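Local coordinates for protein maleate cis-trans isomerase (PDB 4FQ5) that probably catalyses the cis-trans isomerisation of the double bond of maleate to give fumarate, at residues 28-33 against 250-255; 46-51 against 225-230; 105-110 against 137-142; 155-160 against 199-204. The protein carries 1 engineered substitution. All blocks are in the same frame, centred on the assembly; numbering follows the deposited sequence.

From the N terminus, strand 27-35 enters one four-stranded parallel sheet and meets the last helix, 244-255, in contact 1, which closes the longest loop and encloses the other three. Helix 41-52 comes next and reaches forward to loop 225-230 in contact 2, whose loop lies inside the first and itself holds contacts 3 and 4. Contact 3, between 105-110 and 137-142, is a short closure within the first sheet's half; contact 4, between 155-160 and 199-204, follows it in series within the half built on the second parallel sheet. Both touch the maleic acid. Leu-253 packs on Leu-49 between contacts 1 and 2, and Pro-225 O meets Leu-201 CD1 between contacts 2 and 4.

Contact 1: 28-33 against 250-255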
# COMPACT_ATOMS: atom_id res chain seq x y z
N VAL A 28 -14.87 5.93 -0.80
CA VAL A 28 -16.10 5.25 -0.43
C VAL A 28 -16.07 5.01 1.08
O VAL A 28 -15.12 4.40 1.59
CB VAL A 28 -16.26 3.93 -1.20
CG1 VAL A 28 -17.50 3.17 -0.75
CG2 VAL A 28 -16.31 4.19 -2.70
N ARG A 29 -17.09 5.51 1.79
CA ARG A 29 -17.20 5.30 3.24
C ARG A 29 -17.98 4.04 3.51
O ARG A 29 -19.19 4.00 3.25
CB ARG A 29 -17.97 6.42 3.95
CG ARG A 29 -17.60 7.82 3.58
CD ARG A 29 -17.97 8.76 4.71
NE ARG A 29 -17.60 10.10 4.29
CZ ARG A 29 -18.43 11.14 4.25
NH1 ARG A 29 -17.96 12.30 3.82
NH2 ARG A 29 -19.69 11.04 4.67
N VAL A 30 -17.31 3.05 4.08
CA VAL A 30 -17.93 1.77 4.40
C VAL A 30 -18.31 1.74 5.88
O VAL A 30 -17.47 1.99 6.73
CB VAL A 30 -16.98 0.60 4.07
CG1 VAL A 30 -17.60 -0.74 4.45
CG2 VAL A 30 -16.62 0.62 2.59
N GLY A 31 -19.57 1.44 6.17
CA GLY A 31 -20.03 1.33 7.55
C GLY A 31 -20.20 -0.13 7.93
O GLY A 31 -20.69 -0.92 7.12
N GLN A 32 -19.78 -0.48 9.14
CA GLN A 32 -19.90 -1.86 9.61
C GLN A 32 -20.57 -1.95 10.98
O GLN A 32 -20.10 -1.36 11.94
CB GLN A 32 -18.53 -2.56 9.62
CG GLN A 32 -17.82 -2.52 8.27
CD GLN A 32 -16.81 -3.63 8.10
OE1 GLN A 32 -15.65 -3.52 8.53
NE2 GLN A 32 -17.23 -4.71 7.45
N ILE A 33 -21.68 -2.68 11.04
CA ILE A 33 -22.33 -2.99 12.33
C ILE A 33 -21.75 -4.31 12.84
O ILE A 33 -22.05 -5.36 12.29
CB ILE A 33 -23.87 -3.08 12.20
CG1 ILE A 33 -24.45 -1.78 11.63
CG2 ILE A 33 -24.50 -3.43 13.55
CD1 ILE A 33 -25.90 -1.88 11.20
N TRP A 250 -18.28 -8.59 -1.46
CA TRP A 250 -18.88 -8.75 -2.77
C TRP A 250 -20.19 -8.00 -2.86
O TRP A 250 -20.41 -7.23 -3.80
CB TRP A 250 -19.05 -10.22 -3.13
CG TRP A 250 -19.81 -10.41 -4.41
CD1 TRP A 250 -19.30 -10.37 -5.71
CD2 TRP A 250 -21.25 -10.64 -4.57
NE1 TRP A 250 -20.31 -10.55 -6.63
CE2 TRP A 250 -21.50 -10.72 -6.01
CE3 TRP A 250 -22.32 -10.78 -3.69
CZ2 TRP A 250 -22.77 -10.94 -6.52
CZ3 TRP A 250 -23.60 -11.00 -4.22
CH2 TRP A 250 -23.81 -11.08 -5.61
N ALA A 251 -21.05 -8.19 -1.86
CA ALA A 251 -22.37 -7.54 -1.86
C ALA A 251 -22.30 -6.02 -1.70
O ALA A 251 -23.05 -5.30 -2.36
CB ALA A 251 -23.28 -8.16 -0.80
N MET A 252 -21.39 -5.54 -0.86
CA MET A 252 -21.16 -4.10 -0.72
C MET A 252 -20.71 -3.47 -2.04
O MET A 252 -21.25 -2.45 -2.47
CB MET A 252 -20.13 -3.82 0.37
CG MET A 252 -20.64 -3.94 1.79
SD MET A 252 -19.27 -3.79 2.96
CE MET A 252 -20.18 -3.50 4.47
N LEU A 253 -19.71 -4.08 -2.67
CA LEU A 253 -19.21 -3.62 -3.97
C LEU A 253 -20.33 -3.60 -5.03
O LEU A 253 -20.50 -2.60 -5.74
CB LEU A 253 -18.05 -4.49 -4.44
CG LEU A 253 -16.57 -4.08 -4.32
CD1 LEU A 253 -16.27 -2.84 -3.49
CD2 LEU A 253 -15.74 -5.28 -3.87
N THR A 254 -21.10 -4.68 -5.11
CA THR A 254 -22.18 -4.76 -6.10
C THR A 254 -23.26 -3.70 -5.82
O THR A 254 -23.83 -3.13 -6.76
CB THR A 254 -22.82 -6.16 -6.18
OG1 THR A 254 -23.38 -6.51 -4.91
CG2 THR A 254 -21.80 -7.21 -6.57
N ALA A 255 -23.54 -3.44 -4.54
CA ALA A 255 -24.55 -2.46 -4.17
C ALA A 255 -24.12 -1.05 -4.56
O ALA A 255 -24.95 -0.17 -4.73
CB ALA A 255 -24.85 -2.54 -2.68
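Met-252 reaches from helix 244-255 to strand 27-35 with the end of its side chain, and its methyl CE does most of the touching. CE stands 3.8 Å from CG1 of Val-30 and 3.7 Å from the backbone O of Gly-31, while SD of Met-252 also lies 3.8 Å from Val-30 CG1. One valine methyl is therefore met by both the sulfur and the terminal methyl, and the two side chains pass at a slant. The methionine leaves the helix with CG opposite its own carbonyl carbon (chi1 -77°) and is stretched out beyond CG. This extended shape lets it bridge the 8.4 Å between the CA atoms of Val-30 and Met-252. On the strand, Val-30 holds CG1 anti to its backbone N, and that branch meets the methionine. Gln-32 adds a looser approach, its NE2 4.4 Å from Met-252 CE. No hydrogen bond links the segments, so the join is van der Waals packing between buried groups. Within the helix, Ala-251 O accepts both Ala-255 N and the hydroxyl of Thr-254, whose OG1 lies 2.8 Å away. The axes of 28-33 and 250-255 make 138° between their N-to-C directions, nearer antiparallel than parallel. Around them, strand 59-67 pairs beside strand 27-35, Leu-253 rests on helix 41-52, and Trp-250 and Ala-251 pack on helix 138-149, placing helix 244-255 between these two helices against the first parallel sheet.

Contact 2: 46-51 against 225-230; sequences PALLKA and PSLNAI
This is an apolar, partly buried contact in which Leu-227, in the loop between strand 215-217 and helix 230-237, packs on Ala-47 and Leu-48 of helix 41-52. Both methyls of Leu-227 are used. CD1 lies 3.6 Å from CD1 of Leu-48, and CD2 lies 3.9 Å from CB of Ala-47. The other branch of Leu-48 joins in, its CD2 4.1 Å from Leu-227 CD2, and the two leucines lie antiparallel, overlapping at their branched ends. Leu-227 has CG opposite its backbone N (chi1 -179°), which carries its two methyls across to the helix. No hydrogen bond crosses between 46-51 and 225-230. In fold terms, the contact ties the helix following the first strand of one parallel sheet to a loop following the third strand of the other, bridging the two halves of this maleate isomerase. Earlier in the same loop, the backbone nitrogens of Val-222 and Gln-223 hydrogen-bond the maleic acid, although the side chain of Leu-48 is about 14 Å from the ligand. Glu-44, one turn before Leu-48 on helix 41-52, fastens the loop by a polar route as well, its OE2 accepting from the backbone nitrogens of both Ser-226 and Leu-227. Leu-48 also leans on Thr-249 of helix 244-255, and Ala-51 and Asn-228 pack on Leu-54 and Val-55 of a neighbouring subunit.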
# COMPACT_ATOMS: atom_id res chain seq x y z
N PRO A 46 -11.38 -4.66 5.56
CA PRO A 46 -10.33 -3.72 5.13
C PRO A 46 -9.17 -4.39 4.37
O PRO A 46 -8.67 -3.80 3.41
CB PRO A 46 -9.86 -3.10 6.45
CG PRO A 46 -11.09 -3.13 7.31
CD PRO A 46 -11.69 -4.49 6.99
N ALA A 47 -8.77 -5.59 4.78
CA ALA A 47 -7.72 -6.31 4.03
C ALA A 47 -8.13 -6.49 2.56
O ALA A 47 -7.36 -6.15 1.67
CB ALA A 47 -7.41 -7.65 4.68
N LEU A 48 -9.35 -6.99 2.32
CA LEU A 48 -9.88 -7.20 0.96
C LEU A 48 -9.90 -5.92 0.13
O LEU A 48 -9.46 -5.91 -1.03
CB LEU A 48 -11.30 -7.78 1.00
CG LEU A 48 -11.64 -9.28 0.90
CD1 LEU A 48 -10.54 -10.13 0.27
CD2 LEU A 48 -12.12 -9.86 2.21
N LEU A 49 -10.43 -4.84 0.71
CA LEU A 49 -10.59 -3.59 -0.00
C LEU A 49 -9.25 -2.87 -0.23
O LEU A 49 -9.09 -2.15 -1.21
CB LEU A 49 -11.62 -2.70 0.71
CG LEU A 49 -13.09 -2.71 0.22
CD1 LEU A 49 -13.48 -3.91 -0.64
CD2 LEU A 49 -14.10 -2.52 1.35
N LYS A 50 -8.30 -3.10 0.68
CA LYS A 50 -6.91 -2.65 0.51
C LYS A 50 -6.27 -3.31 -0.71
O LYS A 50 -5.59 -2.66 -1.50
CB LYS A 50 -6.08 -3.02 1.75
CG LYS A 50 -5.12 -1.95 2.23
CD LYS A 50 -5.63 -1.29 3.51
CE LYS A 50 -6.94 -0.54 3.28
NZ LYS A 50 -7.89 -0.74 4.42
N ALA A 51 -6.50 -4.62 -0.84
CA ALA A 51 -6.08 -5.37 -2.03
C ALA A 51 -6.75 -4.82 -3.29
O ALA A 51 -6.11 -4.70 -4.33
CB ALA A 51 -6.35 -6.86 -1.87
N PRO A 225 -11.35 -16.24 11.53
CA PRO A 225 -10.48 -15.84 10.42
C PRO A 225 -10.40 -16.93 9.36
O PRO A 225 -10.28 -18.11 9.70
CB PRO A 225 -9.10 -15.64 11.08
CG PRO A 225 -9.37 -15.53 12.54
CD PRO A 225 -10.61 -16.33 12.81
N SER A 226 -10.48 -16.55 8.10
CA SER A 226 -10.41 -17.53 7.03
C SER A 226 -9.74 -16.99 5.78
O SER A 226 -9.31 -17.76 4.93
CB SER A 226 -11.81 -18.04 6.68
OG SER A 226 -12.61 -16.99 6.15
N LEU A 227 -9.66 -15.66 5.67
CA LEU A 227 -9.15 -15.03 4.45
C LEU A 227 -7.81 -15.61 3.97
O LEU A 227 -7.64 -15.88 2.79
CB LEU A 227 -9.07 -13.51 4.62
CG LEU A 227 -8.58 -12.69 3.41
CD1 LEU A 227 -9.41 -13.00 2.18
CD2 LEU A 227 -8.61 -11.21 3.73
N ASN A 228 -6.88 -15.80 4.90
CA ASN A 228 -5.54 -16.28 4.56
C ASN A 228 -5.45 -17.76 4.15
O ASN A 228 -4.37 -18.23 3.78
CB ASN A 228 -4.56 -15.96 5.70
CG ASN A 228 -4.29 -14.47 5.83
OD1 ASN A 228 -4.31 -13.74 4.85
ND2 ASN A 228 -4.02 -14.02 7.05
N ALA A 229 -6.57 -18.47 4.20
CA ALA A 229 -6.62 -19.87 3.80
C ALA A 229 -7.45 -20.10 2.54
O ALA A 229 -7.47 -21.20 1.99
CB ALA A 229 -7.14 -20.75 4.94
N ILE A 230 -8.13 -19.05 2.07
CA ILE A 230 -9.07 -19.16 0.96
C ILE A 230 -8.45 -19.68 -0.35
O ILE A 230 -8.98 -20.61 -0.97
CB ILE A 230 -9.83 -17.84 0.71
CG1 ILE A 230 -10.83 -17.58 1.85
CG2 ILE A 230 -10.52 -17.85 -0.65
CD1 ILE A 230 -11.59 -16.28 1.75

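Contact 3: 105-110 against 137-142; sequences VAIMSM and TSAGAL. With MAE (maleic acid), chain C.
The hydroxyl of Ser-138 is gripped by several groups, with OG hydrogen-bonded to the backbone O of Tyr-101, the backbone O of Ala-102 and OG1 of Thr-248; the two carbonyls can only accept, so the single hydroxyl proton is shared or alternates between acceptors. This pins the first turn of helix 138-149 to the segment leading into the pocket. Just before Ser-138, Thr-137 is the N-cap residue: its OG1 accepts from the backbone N of Gly-140 at 3.0 Å, with an angle of 156° at the hydrogen. Across the contact, the packing centres on the methyl of Ala-139. CG2 of Ile-107 comes to 3.6 Å from Ala-139 CB, and CE of Met-108 approaches that same CB at 3.9 Å. In Ile-107, CG2 is anti to the backbone N, which sets it against the methyl of Ala-139, while CG1 lies 4.3 Å from CB of Thr-137. Met-108 arrives by a different route. Its chain, extended beyond CG (chi2 -167°, chi3 177°), carries CE to a point that also lies 4.0 Å from Ala-139 O. With no side chain longer than a methyl at 139, the CA atoms of Ile-107 and Ala-139 come within 6.5 Å. The packing thus joins helix 104-108, which follows the predicted nucleophile Cys-103, to the start of helix 138-149 beside the substrate pocket. Val-105, at the head of 105-110, lines that pocket: in this complex its backbone N gives a weak hydrogen bond of 3.4 Å to O3 of the maleic acid, and its CG1 touches the same carboxylate oxygen.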
# COMPACT_ATOMS: atom_id res chain seq x y z
N VAL A 105 -25.05 -15.35 12.00
CA VAL A 105 -25.88 -16.21 12.83
C VAL A 105 -26.97 -15.44 13.60
O VAL A 105 -28.04 -15.97 13.88
CB VAL A 105 -25.03 -17.13 13.75
CG1 VAL A 105 -24.46 -16.36 14.94
CG2 VAL A 105 -25.85 -18.33 14.20
N ALA A 106 -26.69 -14.18 13.91
CA ALA A 106 -27.65 -13.32 14.62
C ALA A 106 -28.89 -13.10 13.75
O ALA A 106 -30.02 -13.13 14.25
CB ALA A 106 -27.00 -11.99 14.97
N ILE A 107 -28.67 -12.89 12.46
CA ILE A 107 -29.76 -12.75 11.52
C ILE A 107 -30.52 -14.07 11.35
O ILE A 107 -31.74 -14.12 11.52
CB ILE A 107 -29.27 -12.22 10.15
CG1 ILE A 107 -28.81 -10.75 10.25
CG2 ILE A 107 -30.34 -12.41 9.08
CD1 ILE A 107 -29.83 -9.79 10.85
N MET A 108 -29.80 -15.14 11.04
CA MET A 108 -30.43 -16.44 10.80
C MET A 108 -31.14 -16.99 12.04
O MET A 108 -32.19 -17.63 11.92
CB MET A 108 -29.43 -17.44 10.19
CG MET A 108 -28.91 -17.04 8.81
SD MET A 108 -28.04 -18.36 7.93
CE MET A 108 -27.67 -17.59 6.37
N SER A 109 -30.60 -16.72 13.23
CA SER A 109 -31.20 -17.10 14.51
C SER A 109 -32.62 -16.57 14.74
O SER A 109 -33.35 -17.09 15.58
CB SER A 109 -30.35 -16.59 15.67
OG SER A 109 -29.31 -17.49 15.97
N MET A 110 -32.98 -15.51 14.02
CA MET A 110 -34.26 -14.83 14.25
C MET A 110 -35.41 -15.44 13.45
O MET A 110 -36.53 -14.97 13.55
CB MET A 110 -34.13 -13.34 13.95
CG MET A 110 -33.20 -12.59 14.89
SD MET A 110 -33.77 -12.56 16.60
CE MET A 110 -35.29 -11.62 16.43
N THR A 137 -26.61 -7.46 4.81
CA THR A 137 -26.34 -8.34 5.93
C THR A 137 -25.44 -9.47 5.43
O THR A 137 -25.56 -9.88 4.27
CB THR A 137 -27.63 -8.93 6.56
OG1 THR A 137 -28.23 -9.86 5.65
CG2 THR A 137 -28.63 -7.82 6.91
N SER A 138 -24.56 -9.95 6.29
CA SER A 138 -23.71 -11.11 6.02
C SER A 138 -24.52 -12.32 5.58
O SER A 138 -24.12 -13.04 4.66
CB SER A 138 -22.95 -11.51 7.28
OG SER A 138 -22.00 -10.52 7.60
N ALA A 139 -25.64 -12.54 6.26
CA ALA A 139 -26.52 -13.67 5.98
C ALA A 139 -27.05 -13.59 4.56
O ALA A 139 -26.95 -14.56 3.81
CB ALA A 139 -27.66 -13.73 6.99
N GLY A 140 -27.59 -12.43 4.19
CA GLY A 140 -28.14 -12.21 2.86
C GLY A 140 -27.07 -12.24 1.79
O GLY A 140 -27.28 -12.80 0.71
N ALA A 141 -25.92 -11.65 2.10
CA ALA A 141 -24.78 -11.62 1.19
C ALA A 141 -24.32 -13.03 0.85
O ALA A 141 -24.07 -13.33 -0.32
CB ALA A 141 -23.63 -10.82 1.80
N LEU A 142 -24.24 -13.89 1.86
CA LEU A 142 -23.84 -15.28 1.66
C LEU A 142 -24.79 -15.99 0.70
O LEU A 142 -24.34 -16.63 -0.26
CB LEU A 142 -23.73 -16.05 2.99
CG LEU A 142 -23.08 -17.44 2.86
CD1 LEU A 142 -21.56 -17.31 2.71
CD2 LEU A 142 -23.41 -18.34 4.04
C1 MAE C . -19.41 -13.16 14.84
O1 MAE C . -18.66 -12.39 15.47
O2 MAE C . -19.00 -14.10 14.15
C2 MAE C . -20.86 -12.95 14.97
C3 MAE C . -21.76 -13.46 14.16
C4 MAE C . -21.47 -14.31 12.98
O3 MAE C . -21.82 -15.48 13.01
O4 MAE C . -20.93 -13.85 11.97

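Contact 4: 155-160 against 199-204; sequences AVVTPY and MNLPGI. With MAE (maleic acid), chain C.
The C-terminal end of strand 153-158 makes two kinds of contact: Val-157 packs against helix 201-206, while Tyr-160, just beyond the strand, belongs to the maleic acid pocket. The packing uses a single valine methyl. CG1 of Val-157 lies 4.3 Å from CG2 of Ile-204 and 4.4 Å from CD2 of Leu-201, a loose apolar contact with no hydrogen bond between the segments. Val-157 holds CG1 opposite its backbone N (chi1 -173°), directing it to the two helix residues, which are three positions apart and so lie on one side of the helix. After the strand, the backbone N of Tyr-160 donates to OG1 of Thr-158 at 3.2 Å, forming an ST turn. The phenol OH of Tyr-160 then donates to O3 of the maleic acid at 2.6 Å; O3 lies beside the CE1-CZ edge, nearly level with the ring. CD of Pro-159 lies over the centre of one ring face, 4.0 Å above it. Tyr-160 also packs on helices 104-108 and 162-174, and strand 153-158 runs between strands 178-184 and 215-217 in the second parallel sheet, with Pro-202 of helix 201-206 resting on helix 230-237.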
# COMPACT_ATOMS: atom_id res chain seq x y z
N ALA A 155 -20.92 -26.97 0.91
CA ALA A 155 -20.38 -27.48 2.16
C ALA A 155 -20.07 -26.28 3.04
O ALA A 155 -19.74 -25.21 2.53
CB ALA A 155 -19.15 -28.33 1.93
N VAL A 156 -20.20 -26.44 4.36
CA VAL A 156 -20.16 -25.30 5.28
C VAL A 156 -19.36 -25.60 6.54
O VAL A 156 -19.61 -26.59 7.22
CB VAL A 156 -21.60 -24.88 5.73
CG1 VAL A 156 -21.55 -23.67 6.65
CG2 VAL A 156 -22.48 -24.59 4.53
N VAL A 157 -18.41 -24.72 6.86
CA VAL A 157 -17.72 -24.78 8.15
C VAL A 157 -18.20 -23.62 9.01
O VAL A 157 -18.32 -22.49 8.52
CB VAL A 157 -16.18 -24.71 7.99
CG1 VAL A 157 -15.50 -24.94 9.33
CG2 VAL A 157 -15.70 -25.72 6.94
N THR A 158 -18.48 -23.89 10.28
CA THR A 158 -18.84 -22.84 11.24
C THR A 158 -18.06 -23.03 12.54
O THR A 158 -17.55 -24.12 12.80
CB THR A 158 -20.35 -22.84 11.58
OG1 THR A 158 -20.59 -23.69 12.71
CG2 THR A 158 -21.21 -23.30 10.41
N PRO A 159 -17.96 -21.97 13.37
CA PRO A 159 -17.36 -22.12 14.69
C PRO A 159 -18.39 -22.31 15.81
O PRO A 159 -18.01 -22.51 16.97
CB PRO A 159 -16.65 -20.78 14.89
CG PRO A 159 -17.55 -19.81 14.20
CD PRO A 159 -18.18 -20.55 13.04
N TYR A 160 -19.68 -22.26 15.46
CA TYR A 160 -20.76 -22.23 16.44
C TYR A 160 -20.98 -23.55 17.15
O TYR A 160 -20.56 -24.61 16.68
CB TYR A 160 -22.10 -21.86 15.78
CG TYR A 160 -22.07 -20.76 14.74
CD1 TYR A 160 -21.56 -19.49 15.03
CD2 TYR A 160 -22.60 -20.99 13.48
CE1 TYR A 160 -21.56 -18.49 14.07
CE2 TYR A 160 -22.59 -20.00 12.51
CZ TYR A 160 -22.08 -18.75 12.82
OH TYR A 160 -22.09 -17.79 11.84
N MET A 199 -5.02 -21.76 9.61
CA MET A 199 -4.25 -22.80 8.93
C MET A 199 -4.75 -24.21 9.27
O MET A 199 -4.38 -25.18 8.61
CB MET A 199 -2.75 -22.66 9.18
CG MET A 199 -2.11 -21.42 8.55
SD MET A 199 -2.55 -21.11 6.82
CE MET A 199 -2.10 -22.66 6.05
N ASN A 200 -5.60 -24.31 10.30
CA ASN A 200 -6.32 -25.55 10.58
C ASN A 200 -7.41 -25.83 9.56
O ASN A 200 -7.81 -26.98 9.38
CB ASN A 200 -6.96 -25.50 11.98
CG ASN A 200 -5.94 -25.53 13.10
OD1 ASN A 200 -4.82 -25.98 12.93
ND2 ASN A 200 -6.35 -25.04 14.27
N LEU A 201 -7.89 -24.79 8.88
CA LEU A 201 -9.07 -24.92 8.02
C LEU A 201 -8.90 -25.83 6.80
O LEU A 201 -9.83 -26.58 6.48
CB LEU A 201 -9.63 -23.54 7.61
CG LEU A 201 -10.20 -22.67 8.75
CD1 LEU A 201 -10.50 -21.28 8.23
CD2 LEU A 201 -11.45 -23.30 9.36
N PRO A 202 -7.74 -25.78 6.11
CA PRO A 202 -7.55 -26.70 4.99
C PRO A 202 -7.69 -28.18 5.37
O PRO A 202 -8.26 -28.95 4.61
CB PRO A 202 -6.13 -26.38 4.52
CG PRO A 202 -5.95 -24.94 4.86
CD PRO A 202 -6.63 -24.80 6.19
N GLY A 203 -7.20 -28.56 6.55
CA GLY A 203 -7.29 -29.95 7.01
C GLY A 203 -8.70 -30.35 7.41
O GLY A 203 -9.11 -31.49 7.20
N ILE A 204 -9.44 -29.41 7.99
CA ILE A 204 -10.85 -29.61 8.32
C ILE A 204 -11.64 -29.86 7.03
O ILE A 204 -12.41 -30.82 6.93
CB ILE A 204 -11.43 -28.42 9.13
CG1 ILE A 204 -10.88 -28.46 10.56
CG2 ILE A 204 -12.95 -28.44 9.12
CD1 ILE A 204 -10.98 -27.15 11.32
C1 MAE C . -19.41 -13.16 14.84
O1 MAE C . -18.66 -12.39 15.47
O2 MAE C . -19.00 -14.10 14.15
C2 MAE C . -20.86 -12.95 14.97
C3 MAE C . -21.76 -13.46 14.16
C4 MAE C . -21.47 -14.31 12.98
O3 MAE C . -21.82 -15.48 13.01
O4 MAE C . -20.93 -13.85 11.97